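Local coordinates for protein short chain dehydrogenase (PDB 3G1T) that probably catalyses an NAD(P)-dependent oxidation or reduction as a member of the short-chain dehydrogenase family, on a Rossmann-type fold, at residues Ala22-Gly27 / Glu48-Arg53; Leu32-Tyr37 / Leu226-Met231; Leu71-Cys76 / Val127-Met132; Ala173-Met178 / Val192-Pro197; Gly198-Ser203 / Lys218-Ile223. One frame throughout, in Å; residues are numbered along the deposited sequence.

The five contacts are spread over one Rossmann-type domain with a parallel seven-strand sheet. Contact 1, in the glycine-rich loop region, and contact 2 share helix 25-36, their centres about 16 Å apart. Contact 3 joins the loop after strand 67-70 to helix 116-142; contact 4 pairs helix 165-185 with strand 190-196. Both of these reach the second subunit. Contact 5 follows directly on contact 4 and adjoins contact 2 in the sequence; contact 2 closes a long loop around contacts 3, 4 and 5. Ile26 ties contact 1 to contacts 2, 4 and 5, so the early glycine-rich turn and the late loops of the chain meet in one region, while contacts 2 and 3 lie about 24 Å apart between centres.

Contact 1 (Ala22-Gly27 / Glu48-Arg53); sequences ASDGIG and EEKLRR
Ser23 and Lys50 meet where the glycine-rich loop after the first strand, with its ASDGIG sequence, runs past the start of helix 48-62. Ser23 OG is turned anti to its own carbonyl carbon (chi1 -81°), and from there it lies against the first side-chain carbon of the lysine, 3.6 Å from Lys50 CB. The same oxygen has the Leu51 methyl beside it, with OG and CD2 4.0 Å apart. Leu51 CD2 also reaches Ala22 CB at 4.4 Å, a light apolar touch on the buried side, where Leu51 goes on to pack against Leu43 of strand 40-45.

Toward solvent the link becomes polar. A water bonds to both backbones, donating to Ser23 O at 3.0 Å and to Lys50 O, so that it bridges the loop and the helix. Further out, the Lys50 chain, bent at two of its torsions, brings its amine obliquely across to Asp24. The gap of 3.7 Å between Lys50 NZ and Asp24 OD2 makes this a long salt bridge, probably a modest attraction between two exposed side chains. Gly25 has a positive phi of 62°, and Ile26 packs on Asn101 and Pro197.

Contact between loop and helix is thus thin: the serine packed on Lys50 CB and Leu51 CD2, one apolar touch, one water and one long ion pair. The sequence and position are those of the TGxxxGxG loop of short-chain dehydrogenases, which in relatives wraps the pyrophosphate of the dinucleotide cofactor.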
# COMPACT_ATOMS: atom_id res chain seq x y z
N ALA A 22 -13.66 7.49 16.33
CA ALA A 22 -14.61 7.13 17.40
C ALA A 22 -15.95 7.85 17.36
O ALA A 22 -16.78 7.59 18.23
CB ALA A 22 -13.99 7.29 18.79
N SER A 23 -16.12 8.77 16.40
CA SER A 23 -17.28 9.64 16.38
C SER A 23 -18.57 8.96 15.98
O SER A 23 -19.64 9.39 16.40
CB SER A 23 -17.05 10.79 15.38
OG SER A 23 -16.28 11.77 16.02
N ASP A 24 -18.49 7.95 15.15
CA ASP A 24 -19.66 7.22 14.71
C ASP A 24 -19.27 5.85 14.22
O ASP A 24 -18.08 5.44 14.30
CB ASP A 24 -20.41 8.00 13.59
CG ASP A 24 -19.50 8.40 12.46
OD1 ASP A 24 -18.61 7.62 12.06
OD2 ASP A 24 -19.70 9.52 11.94
N GLY A 25 -20.26 5.09 13.79
CA GLY A 25 -20.02 3.81 13.14
C GLY A 25 -19.31 2.80 14.03
O GLY A 25 -19.58 2.72 15.21
N ILE A 26 -18.40 2.04 13.42
CA ILE A 26 -17.78 0.92 14.11
C ILE A 26 -16.87 1.45 15.23
O ILE A 26 -16.77 0.84 16.32
CB ILE A 26 -16.94 0.09 13.08
CG1 ILE A 26 -17.88 -0.65 12.13
CG2 ILE A 26 -16.10 -0.93 13.84
CD1 ILE A 26 -17.20 -1.20 10.90
N GLY A 27 -16.23 2.59 14.96
CA GLY A 27 -15.34 3.28 15.97
C GLY A 27 -16.08 3.70 17.23
O GLY A 27 -15.70 3.38 18.37
N GLU A 48 -14.63 17.79 17.34
CA GLU A 48 -14.72 17.98 18.77
C GLU A 48 -16.11 17.70 19.41
O GLU A 48 -16.21 16.90 20.37
CB GLU A 48 -14.21 19.36 19.10
CG GLU A 48 -14.44 19.81 20.48
CD GLU A 48 -13.58 21.02 20.81
OE1 GLU A 48 -12.37 20.82 21.05
OE2 GLU A 48 -14.12 22.15 20.86
N GLU A 49 -17.17 18.35 18.91
CA GLU A 49 -18.51 18.16 19.52
C GLU A 49 -19.07 16.71 19.35
O GLU A 49 -19.73 16.19 20.26
CB GLU A 49 -19.55 19.20 19.05
CG GLU A 49 -19.35 20.65 19.59
CD GLU A 49 -19.61 20.87 21.12
OE1 GLU A 49 -19.31 21.98 21.55
OE2 GLU A 49 -20.11 19.99 21.84
N LYS A 50 -18.78 16.08 18.21
CA LYS A 50 -19.19 14.67 17.96
C LYS A 50 -18.48 13.69 18.95
O LYS A 50 -19.09 12.73 19.43
CB LYS A 50 -18.90 14.25 16.51
CG LYS A 50 -19.88 14.74 15.46
CD LYS A 50 -20.40 13.55 14.64
CE LYS A 50 -20.59 13.91 13.16
NZ LYS A 50 -21.26 12.82 12.37
N LEU A 51 -17.21 13.98 19.26
CA LEU A 51 -16.44 13.23 20.25
C LEU A 51 -16.98 13.47 21.62
O LEU A 51 -17.03 12.54 22.42
CB LEU A 51 -14.95 13.60 20.26
CG LEU A 51 -14.00 13.13 19.14
CD1 LEU A 51 -12.68 13.89 19.23
CD2 LEU A 51 -13.78 11.65 19.11
N ARG A 52 -17.34 14.71 21.92
CA ARG A 52 -17.82 15.03 23.24
C ARG A 52 -19.06 14.15 23.43
O ARG A 52 -19.25 13.61 24.50
CB ARG A 52 -18.15 16.54 23.41
CG ARG A 52 -18.67 16.91 24.87
CD ARG A 52 -19.08 18.41 25.08
NE ARG A 52 -20.11 18.77 24.12
CZ ARG A 52 -21.38 18.41 24.22
NH1 ARG A 52 -21.82 17.65 25.24
NH2 ARG A 52 -22.21 18.78 23.27
N ARG A 53 -19.87 13.98 22.38
CA ARG A 53 -21.17 13.27 22.51
C ARG A 53 -20.94 11.81 22.84
O ARG A 53 -21.64 11.23 23.65
CB ARG A 53 -22.04 13.41 21.24
CG ARG A 53 -23.21 12.44 21.12
CD ARG A 53 -24.05 12.67 19.83
NE ARG A 53 -24.74 13.96 19.87
CZ ARG A 53 -24.65 14.91 18.92
NH1 ARG A 53 -23.90 14.72 17.83
NH2 ARG A 53 -25.32 16.05 19.07
O HOH W 1 -20.72 11.83 17.83

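Contact 2 (Leu32-Tyr37 / Leu226-Met231); sequences LTYARY and LYLWLM
Leu228 packs against Thr33, Tyr34 and Tyr37. Its CG is anti to its carbonyl carbon (chi1 -82°), and from there the two methyls reach the tyrosines. CD1 lies over one face of the Tyr37 ring, offset toward the rim, in a CH-pi contact 4.0 Å from the ring centroid, and the same methyl meets Thr33 CG2 at 3.8 Å. The other branch, CD2, presses on Tyr37 CG at 3.7 Å and faces Tyr34 CD1 as the two side chains slide past each other in opposite directions. The short helical segments cross at -54° with axes 10.5 Å apart, a separation filled by these large side chains.

Deeper in, Tyr34 OH donates to Tyr227 O at 2.8 Å, coming from above the carbonyl plane. The Met231 side chain crosses Tyr34 at about a right angle, its CG 3.5 Å from Tyr34 CZ and oblique to the ring; Met231 SD makes a looser Met-aromatic contact. Leu99 of strand 97-99 backs Tyr34, Tyr227 and Met231.

Although Tyr37 packs one ring face on Leu228, it stays partly exposed, and the contact thins out toward Arg36, which turns away to a salt bridge with Glu61.

The tyrosine hydroxyl probably compensates a carbonyl with no close i+4 partner, Met231 N bonding to Leu228 O instead; one buried hydrogen bond adds a directional link to an otherwise apolar contact.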
# COMPACT_ATOMS: atom_id res chain seq x y z
N LEU A 32 -17.80 2.49 22.99
CA LEU A 32 -18.86 2.07 23.90
C LEU A 32 -18.70 0.68 24.47
O LEU A 32 -18.85 0.50 25.70
CB LEU A 32 -20.21 2.08 23.17
CG LEU A 32 -20.72 3.50 22.92
CD1 LEU A 32 -21.98 3.29 22.03
CD2 LEU A 32 -21.11 4.26 24.19
N THR A 33 -18.47 -0.31 23.59
CA THR A 33 -18.34 -1.72 23.95
C THR A 33 -17.09 -1.92 24.83
O THR A 33 -17.14 -2.59 25.87
CB THR A 33 -18.18 -2.65 22.70
OG1 THR A 33 -19.22 -2.43 21.76
CG2 THR A 33 -18.29 -4.08 23.11
N TYR A 34 -15.98 -1.36 24.41
CA TYR A 34 -14.75 -1.47 25.30
C TYR A 34 -14.96 -0.88 26.70
O TYR A 34 -14.59 -1.53 27.69
CB TYR A 34 -13.52 -0.87 24.62
CG TYR A 34 -13.05 -1.56 23.37
CD1 TYR A 34 -13.37 -2.89 23.11
CD2 TYR A 34 -12.23 -0.87 22.48
CE1 TYR A 34 -12.91 -3.54 21.93
CE2 TYR A 34 -11.74 -1.47 21.32
CZ TYR A 34 -12.04 -2.78 21.06
OH TYR A 34 -11.48 -3.36 19.93
N ALA A 35 -15.60 0.30 26.79
CA ALA A 35 -15.97 0.90 28.10
C ALA A 35 -16.92 -0.04 28.90
O ALA A 35 -16.74 -0.25 30.12
CB ALA A 35 -16.55 2.28 27.89
N ARG A 36 -17.90 -0.65 28.22
CA ARG A 36 -18.79 -1.60 28.88
C ARG A 36 -18.14 -2.87 29.42
O ARG A 36 -18.63 -3.45 30.43
CB ARG A 36 -19.95 -1.94 27.96
CG ARG A 36 -20.95 -0.78 27.75
CD ARG A 36 -21.84 -1.00 26.49
NE ARG A 36 -22.72 0.16 26.26
CZ ARG A 36 -23.26 0.49 25.08
NH1 ARG A 36 -22.99 -0.22 24.01
NH2 ARG A 36 -24.04 1.58 24.98
N TYR A 37 -17.01 -3.28 28.82
CA TYR A 37 -16.21 -4.39 29.35
C TYR A 37 -15.07 -3.89 30.23
O TYR A 37 -14.11 -4.61 30.39
CB TYR A 37 -15.66 -5.32 28.23
CG TYR A 37 -16.77 -6.24 27.72
CD1 TYR A 37 -16.87 -7.55 28.16
CD2 TYR A 37 -17.77 -5.73 26.88
CE1 TYR A 37 -17.92 -8.40 27.73
CE2 TYR A 37 -18.84 -6.55 26.43
CZ TYR A 37 -18.91 -7.89 26.87
OH TYR A 37 -19.95 -8.71 26.42
N LEU A 226 -15.33 -10.09 17.83
CA LEU A 226 -13.98 -10.10 17.38
C LEU A 226 -13.18 -8.91 17.91
O LEU A 226 -12.01 -9.12 18.29
CB LEU A 226 -13.94 -10.17 15.83
CG LEU A 226 -12.55 -10.14 15.22
CD1 LEU A 226 -11.86 -11.48 15.56
CD2 LEU A 226 -12.62 -10.04 13.67
N TYR A 227 -13.76 -7.69 17.91
CA TYR A 227 -13.15 -6.51 18.47
C TYR A 227 -12.78 -6.61 19.92
O TYR A 227 -11.71 -6.13 20.29
CB TYR A 227 -14.09 -5.29 18.24
CG TYR A 227 -14.08 -4.84 16.77
CD1 TYR A 227 -13.36 -3.71 16.40
CD2 TYR A 227 -14.79 -5.56 15.76
CE1 TYR A 227 -13.30 -3.27 15.08
CE2 TYR A 227 -14.77 -5.07 14.41
CZ TYR A 227 -14.03 -3.95 14.12
OH TYR A 227 -13.95 -3.45 12.86
N LEU A 228 -13.66 -7.23 20.71
CA LEU A 228 -13.40 -7.55 22.12
C LEU A 228 -12.28 -8.62 22.22
O LEU A 228 -11.33 -8.41 23.03
CB LEU A 228 -14.67 -8.18 22.78
CG LEU A 228 -15.59 -7.06 23.20
CD1 LEU A 228 -17.04 -7.66 23.40
CD2 LEU A 228 -14.98 -6.27 24.47
N TRP A 229 -12.38 -9.70 21.43
CA TRP A 229 -11.39 -10.81 21.53
C TRP A 229 -9.96 -10.30 21.28
O TRP A 229 -9.03 -10.61 22.05
CB TRP A 229 -11.76 -11.86 20.51
CG TRP A 229 -10.83 -13.03 20.56
CD1 TRP A 229 -10.79 -14.03 21.52
CD2 TRP A 229 -9.84 -13.34 19.60
NE1 TRP A 229 -9.80 -14.96 21.19
CE2 TRP A 229 -9.18 -14.54 20.04
CE3 TRP A 229 -9.42 -12.73 18.41
CZ2 TRP A 229 -8.16 -15.15 19.30
CZ3 TRP A 229 -8.38 -13.31 17.69
CH2 TRP A 229 -7.76 -14.51 18.15
N LEU A 230 -9.76 -9.45 20.26
CA LEU A 230 -8.39 -8.94 20.02
C LEU A 230 -7.82 -8.02 21.07
O LEU A 230 -6.61 -7.87 21.13
CB LEU A 230 -8.25 -8.27 18.63
CG LEU A 230 -8.17 -9.25 17.46
CD1 LEU A 230 -8.21 -8.46 16.16
CD2 LEU A 230 -6.89 -10.14 17.44
N MET A 231 -8.67 -7.37 21.92
CA MET A 231 -8.10 -6.48 22.95
C MET A 231 -7.84 -7.23 24.29
O MET A 231 -7.04 -6.77 25.10
CB MET A 231 -9.04 -5.29 23.20
CG MET A 231 -8.95 -4.18 22.09
SD MET A 231 -7.27 -3.49 21.78
CE MET A 231 -7.51 -2.64 20.23

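Contact 3 (Leu71-Cys76 / Val127-Met132); sequences LDLLTC and VNATFM
This is a buried contact of a loop with a helix: Leu73 and Cys76, in the turn that leaves strand 67-70, lean on Ala129 of the long helix 116-142. At Ala129 the backbones come within 5.5 Å, between Leu73 CA and Ala129 CA. Its methyl points toward the turn and is closely fitted there, with Ala129 CB only 3.1 Å from Leu73 O and 3.9 Å from Leu73 CB. Cys76 comes in from another side. Its sulfur sits between the backbone N and the carbonyl carbon (chi1 72°), and SG ends 4.0 Å from Ala129 CB.

One turn further along the helix, Met132 bends at its last torsion and sets its methyl beside the loop, CE lying 3.7 Å from Cys76 O. Polar chemistry across the interface is absent. Thr130, at the margin near Leu73 CD1, gives its hydroxyl to Val125 O of its own helix. The loop is instead shaped from within: Asp72 OD2 accepts from Leu74 N at 3.3 Å in an Asx turn, and Asp72 O receives Thr75 N, so Leu73 is carried at the bend of a compact turn.

Helix 78-91 lies beyond Cys76 and Met132, both touching its Cys81. On another side of helix 116-142, Asn128 bonds and Phe131 stacks with Trp119 of the second subunit, while Val127 and Phe131 pack on helix 165-185. The loop packs on one side of a helix that also contributes to the interface with the second subunit, as the equivalent helix does in many short-chain dehydrogenases.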
# COMPACT_ATOMS: atom_id res chain seq x y z
N LEU A 71 -7.93 14.99 16.08
CA LEU A 71 -6.76 14.86 15.15
C LEU A 71 -7.33 14.62 13.78
O LEU A 71 -8.17 13.72 13.59
CB LEU A 71 -5.81 13.72 15.53
CG LEU A 71 -4.47 13.53 14.76
CD1 LEU A 71 -3.35 14.51 15.13
CD2 LEU A 71 -3.99 12.12 14.88
N ASP A 72 -6.88 15.43 12.81
CA ASP A 72 -7.32 15.27 11.42
C ASP A 72 -6.22 14.55 10.68
O ASP A 72 -5.17 15.11 10.44
CB ASP A 72 -7.56 16.64 10.79
CG ASP A 72 -8.32 16.58 9.46
OD1 ASP A 72 -8.92 17.62 9.11
OD2 ASP A 72 -8.34 15.55 8.74
N LEU A 73 -6.47 13.29 10.36
CA LEU A 73 -5.44 12.40 9.81
C LEU A 73 -5.02 12.86 8.42
O LEU A 73 -3.85 12.65 7.99
CB LEU A 73 -5.95 10.96 9.75
CG LEU A 73 -6.06 10.17 11.10
CD1 LEU A 73 -6.42 8.75 10.81
CD2 LEU A 73 -4.85 10.23 12.02
N LEU A 74 -5.96 13.51 7.74
CA LEU A 74 -5.67 14.06 6.38
C LEU A 74 -4.57 15.07 6.38
O LEU A 74 -3.79 15.15 5.43
CB LEU A 74 -6.92 14.62 5.70
CG LEU A 74 -6.82 15.04 4.23
CD1 LEU A 74 -6.30 13.89 3.34
CD2 LEU A 74 -8.21 15.65 3.69
N THR A 75 -4.52 15.88 7.45
CA THR A 75 -3.62 17.05 7.46
C THR A 75 -2.55 16.95 8.56
O THR A 75 -1.65 17.78 8.60
CB THR A 75 -4.39 18.39 7.65
OG1 THR A 75 -4.95 18.43 8.95
CG2 THR A 75 -5.48 18.61 6.59
N CYS A 76 -2.64 15.95 9.42
CA CYS A 76 -1.73 15.93 10.58
C CYS A 76 -0.26 15.68 10.21
O CYS A 76 0.05 15.00 9.22
CB CYS A 76 -2.18 14.95 11.68
SG CYS A 76 -1.95 13.20 11.25
N VAL A 127 -2.87 5.21 5.09
CA VAL A 127 -1.54 4.66 5.27
C VAL A 127 -0.57 5.60 6.03
O VAL A 127 -0.01 5.23 7.09
CB VAL A 127 -0.88 4.26 3.92
CG1 VAL A 127 0.48 3.52 4.16
CG2 VAL A 127 -1.78 3.34 3.14
N ASN A 128 -0.34 6.78 5.51
CA ASN A 128 0.78 7.55 6.11
C ASN A 128 0.49 8.14 7.48
O ASN A 128 1.35 8.17 8.36
CB ASN A 128 1.25 8.68 5.18
CG ASN A 128 1.64 8.18 3.80
OD1 ASN A 128 2.09 7.07 3.65
ND2 ASN A 128 1.40 9.01 2.76
N ALA A 129 -0.72 8.68 7.66
CA ALA A 129 -1.06 9.21 8.97
C ALA A 129 -1.32 8.11 9.99
O ALA A 129 -1.05 8.26 11.16
CB ALA A 129 -2.29 10.06 8.83
N THR A 130 -1.85 6.97 9.55
CA THR A 130 -2.10 5.87 10.44
C THR A 130 -0.71 5.34 10.89
O THR A 130 -0.51 5.04 12.05
CB THR A 130 -2.96 4.80 9.70
OG1 THR A 130 -4.26 5.35 9.43
CG2 THR A 130 -3.10 3.57 10.53
N PHE A 131 0.25 5.28 9.97
CA PHE A 131 1.64 4.99 10.35
C PHE A 131 2.23 5.99 11.34
O PHE A 131 2.78 5.61 12.36
CB PHE A 131 2.58 4.91 9.08
CG PHE A 131 4.04 5.24 9.38
CD1 PHE A 131 4.79 4.38 10.17
CD2 PHE A 131 4.62 6.43 8.88
CE1 PHE A 131 6.13 4.68 10.46
CE2 PHE A 131 6.03 6.75 9.15
CZ PHE A 131 6.75 5.82 9.99
N MET A 132 2.15 7.28 11.03
CA MET A 132 2.71 8.32 11.90
C MET A 132 2.15 8.26 13.33
O MET A 132 2.92 8.37 14.32
CB MET A 132 2.45 9.67 11.31
CG MET A 132 3.50 10.05 10.15
SD MET A 132 3.50 11.76 9.51
CE MET A 132 1.86 11.81 8.77

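Contact 4 (Ala173-Met178 / Val192-Pro197); sequences ATEGMM and VNCINP
The carboxylate of Glu175 turns one flat face to Cys194, whose SG stands about 3.5 Å above its plane and 3.6 Å from Glu175 OE1. OE2 of the same group is bound by Arg158, in a salt bridge, and by Ser153 and Thr242, which probably limit its rotation. A second flat group, the peptide joining Asn193 to Cys194, has one face covered by Met178: Met178 CG lies almost directly over Asn193 C at 3.7 Å, and CE follows on the same side, 4.0 Å from Cys194 N. The Asn193 side chain starts away from the helix; its OD1 accepts from Met241 N and its ND2 bonds to Lys238 O.

Met178 is the main bridge. CG is anti to the backbone N (chi1 170°), and bends at the next two torsions fold the thioether flat against the strand. Its SD comes 3.7 Å from Val192 O, and its CB 3.7 Å from Cys194 SG. At the Val192 end, CG1 of that valine meets Met178 CG at 4.0 Å. Toward Thr174 the contact is lighter: this residue only brushes the cysteine sulfur, and its hydroxyl bonds to Ser170 O.

The helix runs nearly antiparallel to the strand, at 156°, with the axes 8.5 Å apart. This is the return half of the beta-alpha-beta crossover from strand 147-152 through helix 165-185 to strand 190-196, and Phe151 of the first strand fills in beside Met178 and Cys194.

Two sulfurs and a peptide face give mainly dispersive adhesion, while the acid probably remains charged, its buried OE2 being satisfied by Arg158 and two hydroxyls.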
# COMPACT_ATOMS: atom_id res chain seq x y z
N ALA A 173 -1.78 -1.98 1.51
CA ALA A 173 -0.64 -1.33 2.24
C ALA A 173 -0.80 -1.52 3.75
O ALA A 173 0.20 -1.70 4.53
CB ALA A 173 -0.58 0.19 1.93
N THR A 174 -2.05 -1.47 4.21
CA THR A 174 -2.31 -1.65 5.63
C THR A 174 -1.93 -3.09 6.08
O THR A 174 -1.30 -3.26 7.19
CB THR A 174 -3.84 -1.43 5.93
OG1 THR A 174 -4.15 -0.07 5.59
CG2 THR A 174 -4.07 -1.64 7.44
N GLU A 175 -2.28 -4.14 5.29
CA GLU A 175 -1.81 -5.55 5.61
C GLU A 175 -0.27 -5.66 5.67
O GLU A 175 0.27 -6.24 6.59
CB GLU A 175 -2.39 -6.58 4.58
CG GLU A 175 -4.00 -6.52 4.65
CD GLU A 175 -4.60 -7.36 5.79
OE1 GLU A 175 -3.80 -7.84 6.65
OE2 GLU A 175 -5.86 -7.58 5.79
N GLY A 176 0.40 -5.11 4.68
CA GLY A 176 1.86 -5.06 4.70
C GLY A 176 2.46 -4.40 5.94
O GLY A 176 3.38 -4.95 6.62
N MET A 177 1.93 -3.23 6.27
CA MET A 177 2.50 -2.46 7.39
C MET A 177 2.19 -3.20 8.69
O MET A 177 3.05 -3.30 9.59
CB MET A 177 1.96 -1.04 7.32
CG MET A 177 1.93 -0.23 8.61
SD MET A 177 1.16 1.46 8.46
CE MET A 177 -0.51 1.16 7.93
N MET A 178 0.99 -3.79 8.81
CA MET A 178 0.67 -4.64 9.95
C MET A 178 1.64 -5.84 10.05
O MET A 178 2.20 -6.09 11.15
CB MET A 178 -0.75 -5.20 9.87
CG MET A 178 -1.08 -6.36 10.96
SD MET A 178 -0.66 -8.03 10.67
CE MET A 178 -1.93 -8.31 9.28
N VAL A 192 0.08 -7.60 17.02
CA VAL A 192 -0.39 -6.59 15.96
C VAL A 192 -1.18 -7.35 14.96
O VAL A 192 -0.66 -8.30 14.39
CB VAL A 192 0.84 -5.95 15.21
CG1 VAL A 192 0.40 -4.81 14.28
CG2 VAL A 192 1.93 -5.51 16.23
N ASN A 193 -2.39 -6.89 14.60
CA ASN A 193 -3.23 -7.73 13.72
C ASN A 193 -4.19 -6.85 12.97
O ASN A 193 -4.25 -5.68 13.30
CB ASN A 193 -4.09 -8.66 14.57
CG ASN A 193 -3.27 -9.73 15.25
OD1 ASN A 193 -2.84 -10.69 14.59
ND2 ASN A 193 -3.06 -9.58 16.58
N CYS A 194 -4.80 -7.38 11.93
CA CYS A 194 -5.91 -6.62 11.27
C CYS A 194 -7.29 -7.21 11.48
O CYS A 194 -7.43 -8.44 11.66
CB CYS A 194 -5.68 -6.63 9.76
SG CYS A 194 -4.38 -5.44 9.21
N ILE A 195 -8.30 -6.33 11.42
CA ILE A 195 -9.74 -6.77 11.35
C ILE A 195 -10.41 -6.26 10.06
O ILE A 195 -10.29 -5.06 9.72
CB ILE A 195 -10.55 -6.24 12.57
CG1 ILE A 195 -10.12 -6.95 13.85
CG2 ILE A 195 -12.13 -6.49 12.37
CD1 ILE A 195 -11.08 -6.76 15.04
N ASN A 196 -11.06 -7.19 9.35
CA ASN A 196 -11.96 -6.86 8.20
C ASN A 196 -13.40 -6.90 8.71
O ASN A 196 -13.92 -8.00 8.92
CB ASN A 196 -11.76 -7.88 7.08
CG ASN A 196 -12.85 -7.75 5.99
OD1 ASN A 196 -13.42 -6.68 5.82
ND2 ASN A 196 -13.17 -8.87 5.31
N PRO A 197 -14.06 -5.73 8.87
CA PRO A 197 -15.39 -5.83 9.46
C PRO A 197 -16.37 -6.58 8.56
O PRO A 197 -17.38 -7.05 9.06
CB PRO A 197 -15.85 -4.38 9.68
CG PRO A 197 -14.99 -3.55 8.89
CD PRO A 197 -13.70 -4.34 8.56

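Contact 5 (Gly198-Ser203 / Lys218-Ile223); sequences GGTRTS and KTPADI
Arg201 leaves its backbone with CG anti to N (chi1 -167°) and bends at chi3, which carries NE round toward Thr219, alongside which the arginine lies. On the other side, Thr219 OG1 sits between N and the carbonyl carbon (chi1 54°); with OG1 there, CG2 is anti to the carbonyl carbon, beside the backbone N, and it is this methyl that meets the arginine. It rests over one face of the guanidinium near its rim, Thr219 CG2 to Arg201 NH1 being 3.4 Å. The nitrogens bond elsewhere, NE to Pro214 O and NH2 to Leu217 O, which holds the plane in position.

The backbones are joined by Arg201 N donating to Lys218 O at 2.9 Å, in the plane of the carbonyl, and by a water that spans Gly199 O and Lys218 N. Thr200 CG2 nests against Pro220 N at 3.5 Å, and Thr200 OG1, which donates to Gly198 O, meets Ile223 CD1 tip to tip at 3.6 Å. Thr219 is itself pinned: its OG1 accepts from Asp222 N in an ST motif, and Thr219 N gives to Asp222 OD2 at 2.9 Å.

Gly198 to Ser203 follows strand 190-196, in the region that in relatives borders the cofactor and substrate site. Thr202 then caps helix 203-208, and the returning segment 218-223 leads into helix 224-231. Glu29 of helix 25-36 lies against Pro220, and Ile26 of the same helix against Thr202.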
# COMPACT_ATOMS: atom_id res chain seq x y z
N GLY A 198 -16.08 -6.69 7.25
CA GLY A 198 -17.07 -7.27 6.30
C GLY A 198 -18.15 -6.21 6.09
O GLY A 198 -18.10 -5.09 6.67
N GLY A 199 -19.10 -6.55 5.25
CA GLY A 199 -20.22 -5.62 4.99
C GLY A 199 -21.05 -5.30 6.25
O GLY A 199 -21.77 -6.17 6.76
N THR A 200 -20.98 -4.05 6.71
CA THR A 200 -21.63 -3.70 7.99
C THR A 200 -22.42 -2.45 7.75
O THR A 200 -22.07 -1.66 6.85
CB THR A 200 -20.52 -3.45 9.09
OG1 THR A 200 -19.69 -4.61 9.17
CG2 THR A 200 -21.09 -3.13 10.47
N ARG A 201 -23.46 -2.24 8.56
CA ARG A 201 -24.36 -1.11 8.39
C ARG A 201 -23.69 0.17 8.85
O ARG A 201 -23.80 0.54 10.05
CB ARG A 201 -25.68 -1.33 9.13
CG ARG A 201 -26.83 -0.32 8.77
CD ARG A 201 -28.11 -0.63 9.60
NE ARG A 201 -28.47 -2.04 9.56
CZ ARG A 201 -29.24 -2.67 10.46
NH1 ARG A 201 -29.81 -2.02 11.51
NH2 ARG A 201 -29.49 -3.96 10.29
N THR A 202 -23.00 0.83 7.89
CA THR A 202 -22.32 2.10 8.08
C THR A 202 -22.53 3.09 6.91
O THR A 202 -22.89 2.73 5.79
CB THR A 202 -20.76 1.89 8.22
OG1 THR A 202 -20.21 1.48 6.97
CG2 THR A 202 -20.42 0.83 9.33
N SER A 203 -22.28 4.37 7.14
CA SER A 203 -22.40 5.31 6.05
C SER A 203 -21.38 5.02 4.92
O SER A 203 -21.76 5.18 3.74
CB SER A 203 -22.29 6.74 6.56
OG SER A 203 -21.00 6.93 7.14
N LYS A 218 -25.46 -6.91 9.04
CA LYS A 218 -25.15 -6.86 10.45
C LYS A 218 -24.78 -5.41 10.82
O LYS A 218 -24.22 -4.69 9.99
CB LYS A 218 -23.92 -7.80 10.74
CG LYS A 218 -24.20 -9.32 10.42
CD LYS A 218 -25.27 -9.92 11.33
CE LYS A 218 -25.31 -11.50 11.30
NZ LYS A 218 -23.99 -12.13 11.16
N THR A 219 -25.10 -5.04 12.06
CA THR A 219 -24.74 -3.75 12.59
C THR A 219 -23.35 -3.84 13.22
O THR A 219 -22.79 -4.94 13.43
CB THR A 219 -25.64 -3.34 13.73
OG1 THR A 219 -25.61 -4.38 14.71
CG2 THR A 219 -27.13 -3.13 13.22
N PRO A 220 -22.76 -2.66 13.51
CA PRO A 220 -21.51 -2.62 14.30
C PRO A 220 -21.63 -3.37 15.62
O PRO A 220 -20.65 -4.09 15.97
CB PRO A 220 -21.33 -1.17 14.60
CG PRO A 220 -21.87 -0.48 13.29
CD PRO A 220 -23.17 -1.30 13.12
N ALA A 221 -22.79 -3.30 16.30
CA ALA A 221 -22.96 -4.13 17.49
C ALA A 221 -22.79 -5.60 17.28
O ALA A 221 -22.11 -6.27 18.09
CB ALA A 221 -24.34 -3.85 18.17
N ASP A 222 -23.36 -6.13 16.19
CA ASP A 222 -23.27 -7.54 15.85
C ASP A 222 -21.86 -8.06 15.70
O ASP A 222 -21.60 -9.23 16.04
CB ASP A 222 -24.02 -7.84 14.55
CG ASP A 222 -25.55 -7.59 14.66
OD1 ASP A 222 -26.13 -7.69 15.74
OD2 ASP A 222 -26.15 -7.30 13.60
N ILE A 223 -20.96 -7.23 15.20
CA ILE A 223 -19.61 -7.70 14.89
C ILE A 223 -18.61 -7.50 16.03
O ILE A 223 -17.42 -7.78 15.86
CB ILE A 223 -19.08 -7.12 13.52
CG1 ILE A 223 -18.91 -5.57 13.54
CG2 ILE A 223 -19.99 -7.63 12.37
CD1 ILE A 223 -18.04 -5.04 12.38
O HOH W 2 -23.59 -8.27 7.01